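Local structure of chromosome partition protein Smc (Pyrococcus furiosus, 3KTA) at residues P2-E8 with V82-N88; L7-F12 with A45-V49. The protein probably acts in chromosome condensation and partitioning, using an ABC-type ATPase domain that its N- and C-terminal parts build together. All coordinates share one frame. Residue numbers count along the deposited sequence, not the author numbering.

Contact 1: residues P2-E8 with V82-N88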
loop_
_atom_site.group_PDB
_atom_site.type_symbol
_atom_site.label_atom_id
_atom_site.label_comp_id
_atom_site.label_asym_id
_atom_site.label_seq_id
_atom_site.Cartn_x
_atom_site.Cartn_y
_atom_site.Cartn_z
ATOM N N PRO A 2 -1.484 -9.409 12.011
ATOM C CA PRO A 2 -1.582 -8.173 12.806
ATOM C C PRO A 2 -2.157 -7.031 11.976
ATOM O O PRO A 2 -2.332 -7.186 10.771
ATOM C CB PRO A 2 -0.124 -7.869 13.173
ATOM C CG PRO A 2 0.643 -9.145 12.888
ATOM C CD PRO A 2 -0.086 -9.789 11.750
ATOM N N TYR A 3 -2.458 -5.909 12.610
ATOM C CA TYR A 3 -2.885 -4.730 11.849
ATOM C C TYR A 3 -2.491 -3.483 12.594
ATOM O O TYR A 3 -2.204 -3.523 13.795
ATOM C CB TYR A 3 -4.390 -4.739 11.575
ATOM C CG TYR A 3 -5.285 -4.772 12.785
ATOM C CD1 TYR A 3 -5.714 -5.989 13.319
ATOM C CD2 TYR A 3 -5.729 -3.600 13.381
ATOM C CE1 TYR A 3 -6.553 -6.029 14.423
ATOM C CE2 TYR A 3 -6.579 -3.635 14.488
ATOM C CZ TYR A 3 -6.977 -4.855 14.997
ATOM O OH TYR A 3 -7.816 -4.876 16.089
ATOM N N ILE A 4 -2.480 -2.371 11.871
ATOM C CA ILE A 4 -2.058 -1.100 12.430
ATOM C C ILE A 4 -3.192 -0.427 13.203
ATOM O O ILE A 4 -4.261 -0.165 12.658
ATOM C CB ILE A 4 -1.555 -0.152 11.327
ATOM C CG1 ILE A 4 -0.453 -0.819 10.502
ATOM C CG2 ILE A 4 -1.075 1.188 11.941
ATOM C CD1 ILE A 4 -0.074 -0.013 9.235
ATOM N N GLU A 5 -2.971 -0.181 14.488
ATOM C CA GLU A 5 -3.972 0.530 15.279
ATOM C C GLU A 5 -3.831 2.031 15.074
ATOM O O GLU A 5 -4.819 2.738 14.856
ATOM C CB GLU A 5 -3.865 0.122 16.758
ATOM C CG GLU A 5 -4.221 -1.340 16.928
ATOM C CD GLU A 5 -4.438 -1.756 18.356
ATOM O OE1 GLU A 5 -3.559 -1.453 19.194
ATOM O OE2 GLU A 5 -5.481 -2.406 18.621
ATOM N N LYS A 6 -2.594 2.511 15.098
ATOM C CA LYS A 6 -2.341 3.937 14.922
ATOM C C LYS A 6 -0.872 4.221 14.651
ATOM O O LYS A 6 0.002 3.381 14.919
ATOM C CB LYS A 6 -2.782 4.730 16.161
ATOM C CG LYS A 6 -1.962 4.408 17.427
ATOM C CD LYS A 6 -2.429 5.257 18.600
ATOM C CE LYS A 6 -1.600 4.931 19.845
ATOM N NZ LYS A 6 -2.011 5.750 21.028
ATOM N N LEU A 7 -0.621 5.421 14.122
ATOM C CA LEU A 7 0.705 6.023 14.056
ATOM C C LEU A 7 0.776 7.234 14.981
ATOM O O LEU A 7 -0.223 7.922 15.212
ATOM C CB LEU A 7 1.007 6.538 12.649
ATOM C CG LEU A 7 1.176 5.524 11.534
ATOM C CD1 LEU A 7 1.082 6.226 10.192
ATOM C CD2 LEU A 7 2.523 4.800 11.669
ATOM N N GLU A 8 1.968 7.495 15.494
ATOM C CA GLU A 8 2.268 8.742 16.195
ATOM C C GLU A 8 3.466 9.389 15.510
ATOM O O GLU A 8 4.535 8.784 15.424
ATOM C CB GLU A 8 2.559 8.473 17.677
ATOM C CG GLU A 8 1.304 8.153 18.463
ATOM C CD GLU A 8 1.571 7.775 19.901
ATOM O OE1 GLU A 8 2.751 7.610 20.269
ATOM O OE2 GLU A 8 0.584 7.610 20.643
ATOM N N VAL A 82 8.678 8.440 14.433
ATOM C CA VAL A 82 7.405 7.783 14.167
ATOM C C VAL A 82 7.284 6.567 15.070
ATOM O O VAL A 82 8.245 5.802 15.219
ATOM C CB VAL A 82 7.298 7.342 12.694
ATOM C CG1 VAL A 82 5.966 6.625 12.429
ATOM C CG2 VAL A 82 7.427 8.565 11.779
ATOM N N ALA A 83 6.116 6.417 15.685
ATOM C CA ALA A 83 5.780 5.191 16.392
ATOM C C ALA A 83 4.602 4.528 15.696
ATOM O O ALA A 83 3.634 5.195 15.320
ATOM C CB ALA A 83 5.442 5.477 17.846
ATOM N N ILE A 84 4.686 3.215 15.513
ATOM C CA ILE A 84 3.597 2.468 14.914
ATOM C C ILE A 84 3.097 1.419 15.917
ATOM O O ILE A 84 3.900 0.718 16.552
ATOM C CB ILE A 84 4.018 1.847 13.552
ATOM C CG1 ILE A 84 2.803 1.228 12.846
ATOM C CG2 ILE A 84 5.169 0.818 13.733
ATOM C CD1 ILE A 84 3.083 0.852 11.387
ATOM N N TYR A 85 1.786 1.365 16.107
ATOM C CA TYR A 85 1.176 0.452 17.087
ATOM C C TYR A 85 0.433 -0.657 16.341
ATOM O O TYR A 85 -0.554 -0.392 15.635
ATOM C CB TYR A 85 0.215 1.228 18.002
ATOM C CG TYR A 85 0.916 2.225 18.903
ATOM C CD1 TYR A 85 1.495 3.373 18.382
ATOM C CD2 TYR A 85 1.021 2.001 20.262
ATOM C CE1 TYR A 85 2.155 4.289 19.197
ATOM C CE2 TYR A 85 1.681 2.909 21.089
ATOM C CZ TYR A 85 2.247 4.046 20.549
ATOM O OH TYR A 85 2.900 4.953 21.368
ATOM N N PHE A 86 0.915 -1.894 16.470
ATOM C CA PHE A 86 0.247 -3.027 15.842
ATOM C C PHE A 86 -0.604 -3.785 16.843
ATOM O O PHE A 86 -0.149 -4.113 17.946
ATOM C CB PHE A 86 1.259 -4.011 15.269
ATOM C CG PHE A 86 1.890 -3.569 13.991
ATOM C CD1 PHE A 86 3.147 -2.969 13.995
ATOM C CD2 PHE A 86 1.243 -3.778 12.778
ATOM C CE1 PHE A 86 3.749 -2.570 12.806
ATOM C CE2 PHE A 86 1.844 -3.387 11.584
ATOM C CZ PHE A 86 3.083 -2.780 11.602
ATOM N N ASN A 87 -1.824 -4.116 16.447
ATOM C CA ASN A 87 -2.551 -5.152 17.161
ATOM C C ASN A 87 -1.967 -6.524 16.804
ATOM O O ASN A 87 -1.841 -6.867 15.629
ATOM C CB ASN A 87 -4.040 -5.088 16.822
ATOM C CG ASN A 87 -4.847 -6.085 17.614
ATOM O OD1 ASN A 87 -4.679 -7.286 17.454
ATOM N ND2 ASN A 87 -5.733 -5.588 18.470
ATOM N N ASN A 88 -1.579 -7.288 17.828
ATOM C CA ASN A 88 -0.944 -8.595 17.645
ATOM C C ASN A 88 -1.717 -9.675 18.381
ATOM O O ASN A 88 -1.144 -10.690 18.796
ATOM C CB ASN A 88 0.515 -8.582 18.141
ATOM C CG ASN A 88 1.294 -9.825 17.727
ATOM O OD1 ASN A 88 1.243 -10.254 16.575
ATOM N ND2 ASN A 88 2.032 -10.406 18.675
HETATM O O HOH W 1 0.552 5.657 22.820
#
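Strands 3-8 and 82-87 run antiparallel, at 138° between their N-to-C directions. Pro-2 opens the contact, its CB 4.3 Å from Phe-86 CD2. Tyr-3 and Asn-87 form a hydrogen-bonded pair (Tyr-3 N to Asn-87 O 3.2 Å, Asn-87 N to Tyr-3 O 2.7 Å), while Asn-87 CB makes a CH-pi contact with the Tyr-3 ring, 3.6 Å from its centroid and 17° off its normal. On the other face, Ile-4 CG1 lies 3.6 Å from Phe-86 CE2. Glu-5 N donates to Tyr-85 O (2.7 Å), and Lys-6 O accepts from Tyr-85 N (2.9 Å). Lys-6 NZ stands 4.6 Å from the Tyr-85 ring centroid, 10° off its normal, a cation-pi contact, and salt-bridges Glu-8 OE2 (3.2 Å). Leu-7 returns to the Ile-4 face, its CD2 3.8 Å from Ile-84 CG1. Glu-8 N bonds Ala-83 O (2.8 Å), and Glu-8 OE1 accepts from Tyr-85 OH (2.9 Å). Glu-5 and Lys-6 both face Tyr-85, a one-residue register shift that makes a classic beta bulge, here in the antiparallel sheet of the N-terminal part of the SMC head, an ABC-type ATPase domain.

Contact 2: residues L7-F12 with A45-V49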
loop_
_atom_site.group_PDB
_atom_site.type_symbol
_atom_site.label_atom_id
_atom_site.label_comp_id
_atom_site.label_asym_id
_atom_site.label_seq_id
_atom_site.Cartn_x
_atom_site.Cartn_y
_atom_site.Cartn_z
ATOM N N LEU A 7 -0.621 5.421 14.122
ATOM C CA LEU A 7 0.705 6.023 14.056
ATOM C C LEU A 7 0.776 7.234 14.981
ATOM O O LEU A 7 -0.223 7.922 15.212
ATOM C CB LEU A 7 1.007 6.538 12.649
ATOM C CG LEU A 7 1.176 5.524 11.534
ATOM C CD1 LEU A 7 1.082 6.226 10.192
ATOM C CD2 LEU A 7 2.523 4.800 11.669
ATOM N N GLU A 8 1.968 7.495 15.494
ATOM C CA GLU A 8 2.268 8.742 16.195
ATOM C C GLU A 8 3.466 9.389 15.510
ATOM O O GLU A 8 4.535 8.784 15.424
ATOM C CB GLU A 8 2.559 8.473 17.677
ATOM C CG GLU A 8 1.304 8.153 18.463
ATOM C CD GLU A 8 1.571 7.775 19.901
ATOM O OE1 GLU A 8 2.751 7.610 20.269
ATOM O OE2 GLU A 8 0.584 7.610 20.643
ATOM N N LEU A 9 3.267 10.603 14.993
ATOM C CA LEU A 9 4.311 11.339 14.283
ATOM C C LEU A 9 4.753 12.536 15.113
ATOM O O LEU A 9 3.919 13.316 15.556
ATOM C CB LEU A 9 3.778 11.879 12.953
ATOM C CG LEU A 9 3.696 10.914 11.766
ATOM C CD1 LEU A 9 2.819 9.726 12.062
ATOM C CD2 LEU A 9 3.172 11.673 10.525
ATOM N N LYS A 10 6.058 12.693 15.284
ATOM C CA LYS A 10 6.598 13.893 15.912
ATOM C C LYS A 10 7.778 14.429 15.108
ATOM O O LYS A 10 8.800 13.753 14.949
ATOM C CB LYS A 10 7.026 13.606 17.357
ATOM C CG LYS A 10 7.616 14.845 18.049
ATOM C CD LYS A 10 8.129 14.554 19.446
ATOM C CE LYS A 10 8.836 15.784 19.995
ATOM N NZ LYS A 10 9.434 15.550 21.335
ATOM N N GLY A 11 7.632 15.643 14.573
ATOM C CA GLY A 11 8.693 16.256 13.800
ATOM C C GLY A 11 8.912 15.572 12.466
ATOM O O GLY A 11 9.995 15.654 11.872
ATOM N N PHE A 12 7.869 14.900 11.978
ATOM C CA PHE A 12 7.999 14.112 10.764
ATOM C C PHE A 12 7.396 14.806 9.543
ATOM O O PHE A 12 6.195 15.065 9.507
ATOM C CB PHE A 12 7.365 12.726 10.939
ATOM C CG PHE A 12 7.602 11.826 9.771
ATOM C CD1 PHE A 12 8.768 11.095 9.675
ATOM C CD2 PHE A 12 6.681 11.758 8.724
ATOM C CE1 PHE A 12 9.018 10.297 8.586
ATOM C CE2 PHE A 12 6.924 10.957 7.623
ATOM C CZ PHE A 12 8.084 10.213 7.553
ATOM N N ALA A 45 5.598 7.886 6.553
ATOM C CA ALA A 45 5.794 7.586 7.980
ATOM C C ALA A 45 5.821 6.081 8.198
ATOM O O ALA A 45 6.608 5.569 9.000
ATOM C CB ALA A 45 4.710 8.252 8.828
ATOM N N ILE A 46 4.977 5.362 7.471
ATOM C CA ILE A 46 4.957 3.905 7.544
ATOM C C ILE A 46 6.243 3.297 6.971
ATOM O O ILE A 46 6.856 2.439 7.602
ATOM C CB ILE A 46 3.715 3.331 6.851
ATOM C CG1 ILE A 46 2.457 3.829 7.571
ATOM C CG2 ILE A 46 3.796 1.787 6.788
ATOM C CD1 ILE A 46 1.163 3.517 6.825
ATOM N N LEU A 47 6.658 3.745 5.787
ATOM C CA LEU A 47 7.919 3.281 5.213
ATOM C C LEU A 47 9.079 3.503 6.192
ATOM O O LEU A 47 9.958 2.633 6.372
ATOM C CB LEU A 47 8.224 4.045 3.920
ATOM C CG LEU A 47 7.286 3.765 2.747
ATOM C CD1 LEU A 47 7.711 4.584 1.532
ATOM C CD2 LEU A 47 7.288 2.298 2.422
ATOM N N PHE A 48 9.080 4.679 6.811
ATOM C CA PHE A 48 10.169 5.090 7.702
ATOM C C PHE A 48 10.252 4.211 8.940
ATOM O O PHE A 48 11.318 3.672 9.267
ATOM C CB PHE A 48 9.944 6.545 8.108
ATOM C CG PHE A 48 10.921 7.061 9.123
ATOM C CD1 PHE A 48 12.212 7.388 8.754
ATOM C CD2 PHE A 48 10.524 7.261 10.435
ATOM C CE1 PHE A 48 13.112 7.894 9.700
ATOM C CE2 PHE A 48 11.410 7.771 11.374
ATOM C CZ PHE A 48 12.697 8.086 10.997
ATOM N N VAL A 49 9.124 4.058 9.626
ATOM C CA VAL A 49 9.130 3.329 10.897
ATOM C C VAL A 49 9.386 1.834 10.700
ATOM O O VAL A 49 9.887 1.162 11.608
ATOM C CB VAL A 49 7.834 3.587 11.702
ATOM C CG1 VAL A 49 6.636 2.903 11.041
ATOM C CG2 VAL A 49 8.019 3.135 13.158
#
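Helix 39-49 is the helix of the P-loop (Walker A) motif: it begins within the ATP-binding residues Ala-34 to Asn-41, and its C-terminal end, residues 45-49, meets the end of strand 3-10 and the turn that follows. The short axes cross at 90° with a closest approach of 10.2 Å, a spacing bridged by side chains. No hydrogen bond joins the two segments, and the 282 Å² they bury comes from apolar residues.

Ala-45 has the largest buried area, 73 Å². Its CB points at residues 7-12 and meets three of them: it lies 3.7 Å from Phe-12 CE2, 4.0 Å from Leu-9 CD1 and 4.4 Å from Leu-7 CD1. With only a methyl at this position, Phe-12 comes close to the helix backbone, its CZ 3.5 Å from Ala-45 CA.

Phe-12, with 71 Å² buried, follows Gly-11, whose phi of 70° and psi of 24° mark the turn out of the strand. That turn brings the aromatic ring back toward the helix. The rings of Phe-12 and Phe-48 also meet, obliquely, with centroids 5.4 Å apart and planes at 47°.

Leu-7, with 62 Å² covered by 45-49, reaches both Ala-45 and Ile-46. Its CA-to-CB bond also points toward the helix; the CA atoms of Leu-7 and Ile-46 are 8.1 Å apart, and the leucine side chain bridges that distance, its CD1 ending 3.8 Å from Ile-46 CG1. At the aromatic end, Phe-12 CE1 lies over one face of the Phe-48 ring, 3.8 Å from Phe-48 CG.

Contacts 1 and 2 share Leu-7 and Glu-8, and residues 45-49 fall in the chain between the two strands paired in contact 1. Their centres are 11 Å apart, and Val-82 joins them directly: its CG2 lies 3.6 Å from both Phe-12 CD1 and Phe-48 CD2, and its CG1 3.6 Å from Ala-45 O. The P-loop helix thus packs against two neighbouring strands of one sheet, 3-10 and 80-87. Contact 2 is nearer the nucleotide site: the Phe-12 side chain is about 5 Å from that of ATP-binding Asn-41, about 8 Å from the bound bis(adenosine)-5'-pentaphosphate (AP5) and about 12 Å from the magnesium, whereas the Val-82 side chain of contact 1 is about 12 Å from AP5.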